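Local coordinates for protein L-lysine 6-monooxygenase (Pseudomonas syringae pv. tomato, PDB 5CQF) that probably hydroxylates the side-chain amine of lysine with the help of FAD and NADPH, as a step in siderophore biosynthesis, at residues Val224-Ile230 with Arg305-His309; Phe241-Leu246 with Arg290-Phe294; Leu356-Leu361 with Asp373-Leu377. All coordinates share one frame; numbering follows the deposited sequence.

Contact 1. Residues Val224-Ile230 with Arg305-His309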
loop_
_atom_site.group_PDB
_atom_site.type_symbol
_atom_site.label_atom_id
_atom_site.label_comp_id
_atom_site.label_asym_id
_atom_site.label_seq_id
_atom_site.Cartn_x
_atom_site.Cartn_y
_atom_site.Cartn_z
ATOM N N VAL A 224 18.455 8.131 -16.404
ATOM C CA VAL A 224 18.723 8.979 -15.244
ATOM C C VAL A 224 19.263 8.146 -14.074
ATOM O O VAL A 224 19.847 8.700 -13.165
ATOM C CB VAL A 224 17.503 9.793 -14.757
ATOM C CG1 VAL A 224 17.015 10.751 -15.825
ATOM C CG2 VAL A 224 16.375 8.881 -14.291
ATOM N N SER A 225 19.084 6.832 -14.092
ATOM C CA SER A 225 19.684 5.978 -13.063
ATOM C C SER A 225 21.167 5.738 -13.260
ATOM O O SER A 225 21.869 5.517 -12.311
ATOM C CB SER A 225 19.007 4.605 -12.997
ATOM O OG SER A 225 17.714 4.737 -12.487
ATOM N N ARG A 226 21.638 5.724 -14.485
ATOM C CA ARG A 226 22.977 5.227 -14.732
ATOM C C ARG A 226 24.039 6.265 -14.474
ATOM O O ARG A 226 25.182 5.914 -14.321
ATOM C CB ARG A 226 23.106 4.756 -16.169
ATOM C CG ARG A 226 22.414 3.444 -16.435
ATOM C CD ARG A 226 23.366 2.265 -16.399
ATOM N NE ARG A 226 23.052 1.373 -17.514
ATOM C CZ ARG A 226 23.858 1.115 -18.541
ATOM N NH1 ARG A 226 23.440 0.284 -19.485
ATOM N NH2 ARG A 226 25.079 1.654 -18.630
ATOM N N ASP A 227 23.670 7.539 -14.453
ATOM C CA ASP A 227 24.661 8.601 -14.491
ATOM C C ASP A 227 24.001 9.883 -14.023
ATOM O O ASP A 227 23.030 10.326 -14.616
ATOM C CB ASP A 227 25.166 8.750 -15.927
ATOM C CG ASP A 227 26.231 9.823 -16.081
ATOM O OD1 ASP A 227 26.272 10.759 -15.247
ATOM O OD2 ASP A 227 27.022 9.736 -17.060
ATOM N N PRO A 228 24.539 10.504 -12.975
ATOM C CA PRO A 228 23.827 11.638 -12.375
ATOM C C PRO A 228 23.860 12.956 -13.163
ATOM O O PRO A 228 23.191 13.933 -12.799
ATOM C CB PRO A 228 24.530 11.819 -11.008
ATOM C CG PRO A 228 25.452 10.652 -10.866
ATOM C CD PRO A 228 25.795 10.220 -12.257
ATOM N N ALA A 229 24.644 13.012 -14.219
ATOM C CA ALA A 229 24.710 14.238 -14.998
ATOM C C ALA A 229 23.874 14.176 -16.277
ATOM O O ALA A 229 23.693 15.208 -16.942
ATOM C CB ALA A 229 26.156 14.543 -15.327
ATOM N N ILE A 230 23.388 12.978 -16.633
ATOM C CA ILE A 230 22.531 12.800 -17.814
ATOM C C ILE A 230 21.267 13.652 -17.718
ATOM O O ILE A 230 20.620 13.725 -16.658
ATOM C CB ILE A 230 22.140 11.336 -17.996
ATOM C CG1 ILE A 230 23.257 10.584 -18.677
ATOM C CG2 ILE A 230 20.895 11.181 -18.857
ATOM C CD1 ILE A 230 22.921 9.129 -18.937
ATOM N N ARG A 305 19.325 19.426 -8.910
ATOM C CA ARG A 305 19.313 18.855 -10.248
ATOM C C ARG A 305 17.890 18.662 -10.728
ATOM O O ARG A 305 17.158 17.877 -10.158
ATOM C CB ARG A 305 20.048 17.518 -10.255
ATOM C CG ARG A 305 21.552 17.683 -10.179
ATOM C CD ARG A 305 22.271 16.370 -9.943
ATOM N NE ARG A 305 21.929 15.830 -8.628
ATOM C CZ ARG A 305 21.430 14.615 -8.399
ATOM N NH1 ARG A 305 21.232 13.754 -9.398
ATOM N NH2 ARG A 305 21.151 14.248 -7.150
ATOM N N THR A 306 17.489 19.387 -11.759
ATOM C CA THR A 306 16.238 19.088 -12.463
ATOM C C THR A 306 16.627 18.555 -13.843
ATOM O O THR A 306 17.046 19.312 -14.700
ATOM C CB THR A 306 15.327 20.333 -12.550
ATOM O OG1 THR A 306 16.087 21.463 -13.018
ATOM C CG2 THR A 306 14.713 20.667 -11.148
ATOM N N ARG A 307 16.527 17.236 -14.029
ATOM C CA ARG A 307 17.203 16.547 -15.142
ATOM C C ARG A 307 16.288 15.839 -16.142
ATOM O O ARG A 307 16.780 15.234 -17.097
ATOM C CB ARG A 307 18.146 15.493 -14.586
ATOM C CG ARG A 307 19.318 16.064 -13.848
ATOM C CD ARG A 307 20.381 15.013 -13.595
ATOM N NE ARG A 307 19.987 13.845 -12.779
ATOM C CZ ARG A 307 20.023 12.571 -13.180
ATOM N NH1 ARG A 307 19.728 11.608 -12.319
ATOM N NH2 ARG A 307 20.357 12.240 -14.427
ATOM N N LEU A 308 14.983 15.887 -15.890
ATOM C CA LEU A 308 13.987 15.394 -16.803
ATOM C C LEU A 308 13.160 16.579 -17.276
ATOM O O LEU A 308 12.582 17.280 -16.461
ATOM C CB LEU A 308 13.082 14.397 -16.091
ATOM C CG LEU A 308 11.910 13.897 -16.941
ATOM C CD1 LEU A 308 12.421 13.109 -18.141
ATOM C CD2 LEU A 308 10.945 13.053 -16.118
ATOM N N HIS A 309 13.106 16.801 -18.591
ATOM C CA HIS A 309 12.326 17.892 -19.174
ATOM C C HIS A 309 11.201 17.296 -20.012
ATOM O O HIS A 309 11.451 16.461 -20.901
ATOM C CB HIS A 309 13.219 18.745 -20.046
ATOM C CG HIS A 309 14.449 19.228 -19.341
ATOM N ND1 HIS A 309 14.484 20.406 -18.623
ATOM C CD2 HIS A 309 15.677 18.676 -19.216
ATOM C CE1 HIS A 309 15.682 20.564 -18.099
ATOM N NE2 HIS A 309 16.425 19.529 -18.448
#
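Arg307 plugs its guanidinium into the turn that follows a helix, bonding two backbone carbonyl oxygens, one through each terminal nitrogen, at different edges. NH1 donates to Val224 O at 3.0 Å, almost straight at 178° and within the guanidinium plane. NH2 gives a shorter bond of 2.7 Å to Ile230 O, met on a lone pair in the carbonyl plane. A third carbonyl, Pro228 O, lies 3.1 Å above one face of the same group, where it makes no hydrogen bond to NE. That nitrogen and NH1 of Arg305 both form salt bridges with Asp300, which should help hold the plane of the Arg307 guanidinium in place. The bend at chi3 (-61°) turns the Arg307 head toward the two carbonyls. Within the turn, Ala229 N donates to Asp227 OD1 at 3.0 Å, an Asx turn inside the type I turn from Asp227 to Ile230. Packing is lighter: Val224 CB rests 3.8 Å from Arg307 NH1, and Pro228 CB lies 4.1 Å from Arg305 NH1. The contact thus ties helix 214-226 and the turn after it to the residues entering edge strand 308-311, beside strand 231-235, while Val224 also packs on Leu296 of helix 287-302.

Contact 2. Residues Phe241-Leu246 with Arg290-Phe294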
loop_
_atom_site.group_PDB
_atom_site.type_symbol
_atom_site.label_atom_id
_atom_site.label_comp_id
_atom_site.label_asym_id
_atom_site.label_seq_id
_atom_site.Cartn_x
_atom_site.Cartn_y
_atom_site.Cartn_z
ATOM N N PHE A 241 3.827 11.548 -18.971
ATOM C CA PHE A 241 3.729 10.370 -18.146
ATOM C C PHE A 241 2.751 10.535 -16.982
ATOM O O PHE A 241 2.127 9.560 -16.584
ATOM C CB PHE A 241 5.113 10.023 -17.583
ATOM C CG PHE A 241 6.093 9.509 -18.598
ATOM C CD1 PHE A 241 5.793 8.437 -19.384
ATOM C CD2 PHE A 241 7.347 10.066 -18.699
ATOM C CE1 PHE A 241 6.709 7.927 -20.274
ATOM C CE2 PHE A 241 8.280 9.556 -19.580
ATOM C CZ PHE A 241 7.956 8.479 -20.375
ATOM N N LYS A 242 2.590 11.746 -16.451
ATOM C CA LYS A 242 1.735 11.946 -15.248
ATOM C C LYS A 242 0.248 11.731 -15.508
ATOM O O LYS A 242 -0.554 11.566 -14.569
ATOM C CB LYS A 242 1.938 13.338 -14.645
ATOM C CG LYS A 242 3.253 13.477 -13.901
ATOM C CD LYS A 242 3.683 14.937 -13.793
ATOM C CE LYS A 242 4.849 15.099 -12.819
ATOM N NZ LYS A 242 5.945 15.948 -13.377
ATOM N N LEU A 243 -0.121 11.762 -16.784
ATOM C CA LEU A 243 -1.494 11.512 -17.169
ATOM C C LEU A 243 -1.691 10.190 -17.945
ATOM O O LEU A 243 -2.792 9.943 -18.416
ATOM C CB LEU A 243 -2.067 12.734 -17.922
ATOM C CG LEU A 243 -2.402 13.938 -17.017
ATOM C CD1 LEU A 243 -2.624 15.219 -17.824
ATOM C CD2 LEU A 243 -3.617 13.668 -16.139
ATOM N N THR A 244 -0.679 9.318 -18.026
ATOM C CA THR A 244 -0.916 7.977 -18.580
ATOM C C THR A 244 -1.820 7.121 -17.691
ATOM O O THR A 244 -1.955 7.351 -16.478
ATOM C CB THR A 244 0.362 7.132 -18.796
ATOM O OG1 THR A 244 0.907 6.715 -17.524
ATOM C CG2 THR A 244 1.390 7.883 -19.690
ATOM N N GLN A 245 -2.424 6.106 -18.308
ATOM C CA GLN A 245 -3.216 5.166 -17.561
ATOM C C GLN A 245 -2.270 4.345 -16.672
ATOM O O GLN A 245 -1.124 4.070 -17.042
ATOM C CB GLN A 245 -4.105 4.321 -18.496
ATOM C CG GLN A 245 -5.281 5.118 -19.137
ATOM C CD GLN A 245 -6.650 5.120 -18.381
ATOM O OE1 GLN A 245 -7.544 5.909 -18.717
ATOM N NE2 GLN A 245 -6.833 4.230 -17.407
ATOM N N LEU A 246 -2.733 4.022 -15.475
ATOM C CA LEU A 246 -2.001 3.167 -14.572
ATOM C C LEU A 246 -2.355 1.704 -14.865
ATOM O O LEU A 246 -3.502 1.282 -14.708
ATOM C CB LEU A 246 -2.283 3.543 -13.111
ATOM C CG LEU A 246 -1.808 4.967 -12.756
ATOM C CD1 LEU A 246 -2.534 5.506 -11.530
ATOM C CD2 LEU A 246 -0.300 5.042 -12.539
ATOM N N ARG A 290 6.010 4.121 -12.894
ATOM C CA ARG A 290 5.735 5.549 -12.748
ATOM C C ARG A 290 6.274 6.058 -11.427
ATOM O O ARG A 290 6.907 7.098 -11.369
ATOM C CB ARG A 290 4.228 5.838 -12.791
ATOM C CG ARG A 290 3.648 6.034 -14.180
ATOM C CD ARG A 290 4.308 7.189 -14.953
ATOM N NE ARG A 290 4.258 8.501 -14.262
ATOM C CZ ARG A 290 5.316 9.264 -13.934
ATOM N NH1 ARG A 290 6.570 8.879 -14.193
ATOM N NH2 ARG A 290 5.110 10.432 -13.332
ATOM N N GLN A 291 5.986 5.315 -10.366
ATOM C CA GLN A 291 6.436 5.685 -9.042
ATOM C C GLN A 291 7.955 5.742 -8.976
ATOM O O GLN A 291 8.508 6.654 -8.395
ATOM C CB GLN A 291 5.839 4.729 -7.993
ATOM C CG GLN A 291 6.397 4.809 -6.570
ATOM C CD GLN A 291 6.284 6.192 -5.933
ATOM O OE1 GLN A 291 5.422 6.996 -6.310
ATOM N NE2 GLN A 291 7.173 6.479 -4.958
ATOM N N LYS A 292 8.648 4.791 -9.578
ATOM C CA LYS A 292 10.124 4.777 -9.486
ATOM C C LYS A 292 10.693 6.019 -10.159
ATOM O O LYS A 292 11.610 6.686 -9.628
ATOM C CB LYS A 292 10.719 3.498 -10.101
ATOM C CG LYS A 292 10.938 2.383 -9.089
ATOM C CD LYS A 292 10.711 0.992 -9.670
ATOM C CE LYS A 292 11.876 0.501 -10.503
ATOM N NZ LYS A 292 11.447 -0.470 -11.566
ATOM N N LEU A 293 10.141 6.328 -11.328
ATOM C CA LEU A 293 10.633 7.458 -12.108
ATOM C C LEU A 293 10.313 8.747 -11.402
ATOM O O LEU A 293 11.190 9.554 -11.195
ATOM C CB LEU A 293 10.082 7.445 -13.534
ATOM C CG LEU A 293 10.475 8.656 -14.382
ATOM C CD1 LEU A 293 11.982 8.803 -14.510
ATOM C CD2 LEU A 293 9.854 8.491 -15.738
ATOM N N PHE A 294 9.080 8.925 -10.963
ATOM C CA PHE A 294 8.707 10.171 -10.254
ATOM C C PHE A 294 9.496 10.372 -8.932
ATOM O O PHE A 294 9.984 11.471 -8.626
ATOM C CB PHE A 294 7.187 10.169 -10.022
ATOM C CG PHE A 294 6.672 11.411 -9.378
ATOM C CD1 PHE A 294 6.319 12.533 -10.151
ATOM C CD2 PHE A 294 6.539 11.484 -7.999
ATOM C CE1 PHE A 294 5.852 13.699 -9.535
ATOM C CE2 PHE A 294 6.089 12.655 -7.380
ATOM C CZ PHE A 294 5.740 13.756 -8.148
#
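Arg290 sets one face of its guanidinium against CB of Phe241, and these two residues, with Lys242, bury the most surface here. The arginine chain folds back on itself, with chi2 at -59° and chi3 at -56°, so that its flat head faces the 3-10 segment 241-243. Phe241 CB sits over one face of that head, 3.7 Å from Arg290 CZ and displaced toward the rim. Beyond CB the ring leads away from the 290-294 segment; its CD2 meets Leu293 CD2 at 4.2 Å, the two side chains crossing at about a right angle. Although Arg290 NE comes within 3.3 Å of Phe241 O, the angle is too poor for a hydrogen bond. That carbonyl is instead gripped twice from its own segment, by Thr244 N and by Thr244 OG1, the latter at 3.2 Å.

Lys242 works through its aliphatic chain. CG touches Arg290 NH2 at 3.6 Å, and farther out CE reaches the edge of the Phe294 ring, 3.7 Å from CE1 and near the ring plane. Its ammonium stays 5.6 Å, NZ to NH2, from the like charge of Arg290. Leu246 adds a looser apolar touch to the arginine chain.

Around this core, Phe241 packs on Ala216 and Ser217 of helix 214-226 and meets His236 edge-to-face, while Arg252 of a second subunit donates to Thr244 O. Helix 287-302 thereby covers the segment that follows strand 231-235 of a parallel sheet. Phe241 touches a GxGxxA sequence at the strand-turn-helix of that sheet, an arrangement consistent with a Rossmann-type dinucleotide-binding domain, as expected of a flavin- and NADP-dependent monooxygenase.

Contact 3. Residues Leu356-Leu361 with Asp373-Leu377; sequences LIPPLL and DGGLL
Leu376 leans across to Leu356 and the residues after it, and its course from CB outward carries the three apolar side-chain pairs with Ile357, Pro358 and Leu361. CB lies 3.8 Å from Leu356 O, the same carbonyl that accepts the Leu376 N-H at 2.8 Å, with an N-H...O angle of 158° and the donor tilted from the carbonyl plane. Beyond CB the chain has unusual torsions, chi1 at -103° and chi2 at 33°, and its two methyls part ways. CD1 goes to Ile357, meeting CG1 at 4.1 Å where the two side chains cross at about a right angle. CD2 comes up against the CD corner of the Pro358 ring, modelled at 3.3 Å, a closeness that is doubtful. The same methyl also meets Leu361 CD1 at 3.9 Å. Leu368 and Val384 close in on Leu376 from nearby loops.

Gly375, with no side chain, brings its CA to 3.1 Å from Leu356 O. On the outer side, Leu356 CD2 touches Asp373 OD2 at 3.4 Å. The carboxylate is occupied by other partners, since OD1 accepts from Gly375 N to form an Asx turn and also bridges to Arg402, which in addition bonds Leu376 O. Pro358 and Leu361 continue onto strand 163-166 of a parallel sheet. A single backbone bond and a patch of aliphatic side chains thus join two segments of the connection between strands 345-348 and 393-396, and the chemistry implies a pairing set by close backbone fit and apolar burial, with charge confined to its rim.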
loop_
_atom_site.group_PDB
_atom_site.type_symbol
_atom_site.label_atom_id
_atom_site.label_comp_id
_atom_site.label_asym_id
_atom_site.label_seq_id
_atom_site.Cartn_x
_atom_site.Cartn_y
_atom_site.Cartn_z
ATOM N N LEU A 356 -0.281 -5.720 -41.899
ATOM C CA LEU A 356 -1.566 -6.094 -42.495
ATOM C C LEU A 356 -1.444 -7.557 -42.888
ATOM O O LEU A 356 -2.335 -8.346 -42.611
ATOM C CB LEU A 356 -1.919 -5.201 -43.706
ATOM C CG LEU A 356 -2.057 -3.714 -43.357
ATOM C CD1 LEU A 356 -2.430 -2.895 -44.582
ATOM C CD2 LEU A 356 -3.055 -3.471 -42.220
ATOM N N ILE A 357 -0.325 -7.880 -43.536
ATOM C CA ILE A 357 0.051 -9.233 -43.879
ATOM C C ILE A 357 1.493 -9.419 -43.444
ATOM O O ILE A 357 2.375 -8.743 -43.959
ATOM C CB ILE A 357 -0.001 -9.465 -45.396
ATOM C CG1 ILE A 357 -1.440 -9.353 -45.885
ATOM C CG2 ILE A 357 0.562 -10.848 -45.734
ATOM C CD1 ILE A 357 -1.598 -9.434 -47.392
ATOM N N PRO A 358 1.752 -10.333 -42.509
ATOM C CA PRO A 358 3.129 -10.413 -42.062
ATOM C C PRO A 358 4.040 -10.756 -43.221
ATOM O O PRO A 358 3.621 -11.471 -44.120
ATOM C CB PRO A 358 3.112 -11.540 -41.021
ATOM C CG PRO A 358 1.685 -11.702 -40.622
ATOM C CD PRO A 358 0.851 -11.219 -41.763
ATOM N N PRO A 359 5.272 -10.233 -43.218
ATOM C CA PRO A 359 6.196 -10.484 -44.332
ATOM C C PRO A 359 6.377 -11.962 -44.626
ATOM O O PRO A 359 6.462 -12.326 -45.790
ATOM C CB PRO A 359 7.524 -9.894 -43.848
ATOM C CG PRO A 359 7.129 -8.852 -42.858
ATOM C CD PRO A 359 5.853 -9.328 -42.210
ATOM N N LEU A 360 6.446 -12.802 -43.586
ATOM C CA LEU A 360 6.642 -14.249 -43.786
ATOM C C LEU A 360 5.512 -14.926 -44.568
ATOM O O LEU A 360 5.703 -16.002 -45.100
ATOM C CB LEU A 360 6.858 -14.981 -42.448
ATOM C CG LEU A 360 8.218 -14.794 -41.764
ATOM C CD1 LEU A 360 8.288 -15.598 -40.473
ATOM C CD2 LEU A 360 9.363 -15.185 -42.688
ATOM N N LEU A 361 4.343 -14.306 -44.635
ATOM C CA LEU A 361 3.243 -14.850 -45.412
ATOM C C LEU A 361 3.119 -14.241 -46.818
ATOM O O LEU A 361 2.131 -14.489 -47.505
ATOM C CB LEU A 361 1.943 -14.664 -44.627
ATOM C CG LEU A 361 1.921 -15.461 -43.332
ATOM C CD1 LEU A 361 0.647 -15.191 -42.567
ATOM C CD2 LEU A 361 2.039 -16.940 -43.609
ATOM N N ASP A 373 -8.875 -4.020 -45.006
ATOM C CA ASP A 373 -7.693 -3.240 -45.352
ATOM C C ASP A 373 -6.717 -4.023 -46.255
ATOM O O ASP A 373 -5.566 -3.622 -46.432
ATOM C CB ASP A 373 -7.005 -2.739 -44.074
ATOM C CG ASP A 373 -6.651 -3.868 -43.131
ATOM O OD1 ASP A 373 -6.652 -5.046 -43.591
ATOM O OD2 ASP A 373 -6.419 -3.579 -41.933
ATOM N N GLY A 374 -7.180 -5.129 -46.824
ATOM C CA GLY A 374 -6.319 -6.009 -47.615
ATOM C C GLY A 374 -5.530 -6.995 -46.773
ATOM O O GLY A 374 -5.077 -8.020 -47.286
ATOM N N GLY A 375 -5.374 -6.711 -45.479
ATOM C CA GLY A 375 -4.622 -7.590 -44.591
ATOM C C GLY A 375 -5.310 -8.903 -44.225
ATOM O O GLY A 375 -6.342 -9.273 -44.780
ATOM N N LEU A 376 -4.729 -9.588 -43.247
ATOM C CA LEU A 376 -5.201 -10.890 -42.819
ATOM C C LEU A 376 -6.565 -10.780 -42.194
ATOM O O LEU A 376 -6.842 -9.823 -41.497
ATOM C CB LEU A 376 -4.234 -11.516 -41.807
ATOM C CG LEU A 376 -3.284 -12.634 -42.262
ATOM C CD1 LEU A 376 -2.832 -12.492 -43.703
ATOM C CD2 LEU A 376 -2.078 -12.708 -41.318
ATOM N N LEU A 377 -7.398 -11.782 -42.451
ATOM C CA LEU A 377 -8.721 -11.884 -41.867
ATOM C C LEU A 377 -8.688 -12.976 -40.800
ATOM O O LEU A 377 -8.582 -14.158 -41.095
ATOM C CB LEU A 377 -9.744 -12.210 -42.951
ATOM C CG LEU A 377 -11.219 -12.255 -42.543
ATOM C CD1 LEU A 377 -11.650 -11.024 -41.749
ATOM C CD2 LEU A 377 -12.049 -12.389 -43.822
#

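Overall arrangement
Contacts 1 and 2 share a neighbourhood, their centres about 17 Å apart, and both involve helix 287-302 or the residues just after it; contact 2 is nested inside the loop that contact 1 closes. Contact 3 lies on the opposite side of the chain's centre, about 43 Å and 35 Å from their centres, in the loops between strands 345-348 and 393-396. All three are partly buried. An arginine dominates the first two but in different ways: by hydrogen bonds to carbonyls of the helix and the turn after it in contact 1, and by its flat face against carbon in contact 2. Contact 3 relies on aliphatic side chains and one backbone bond. Only contact 2 meets other subunits.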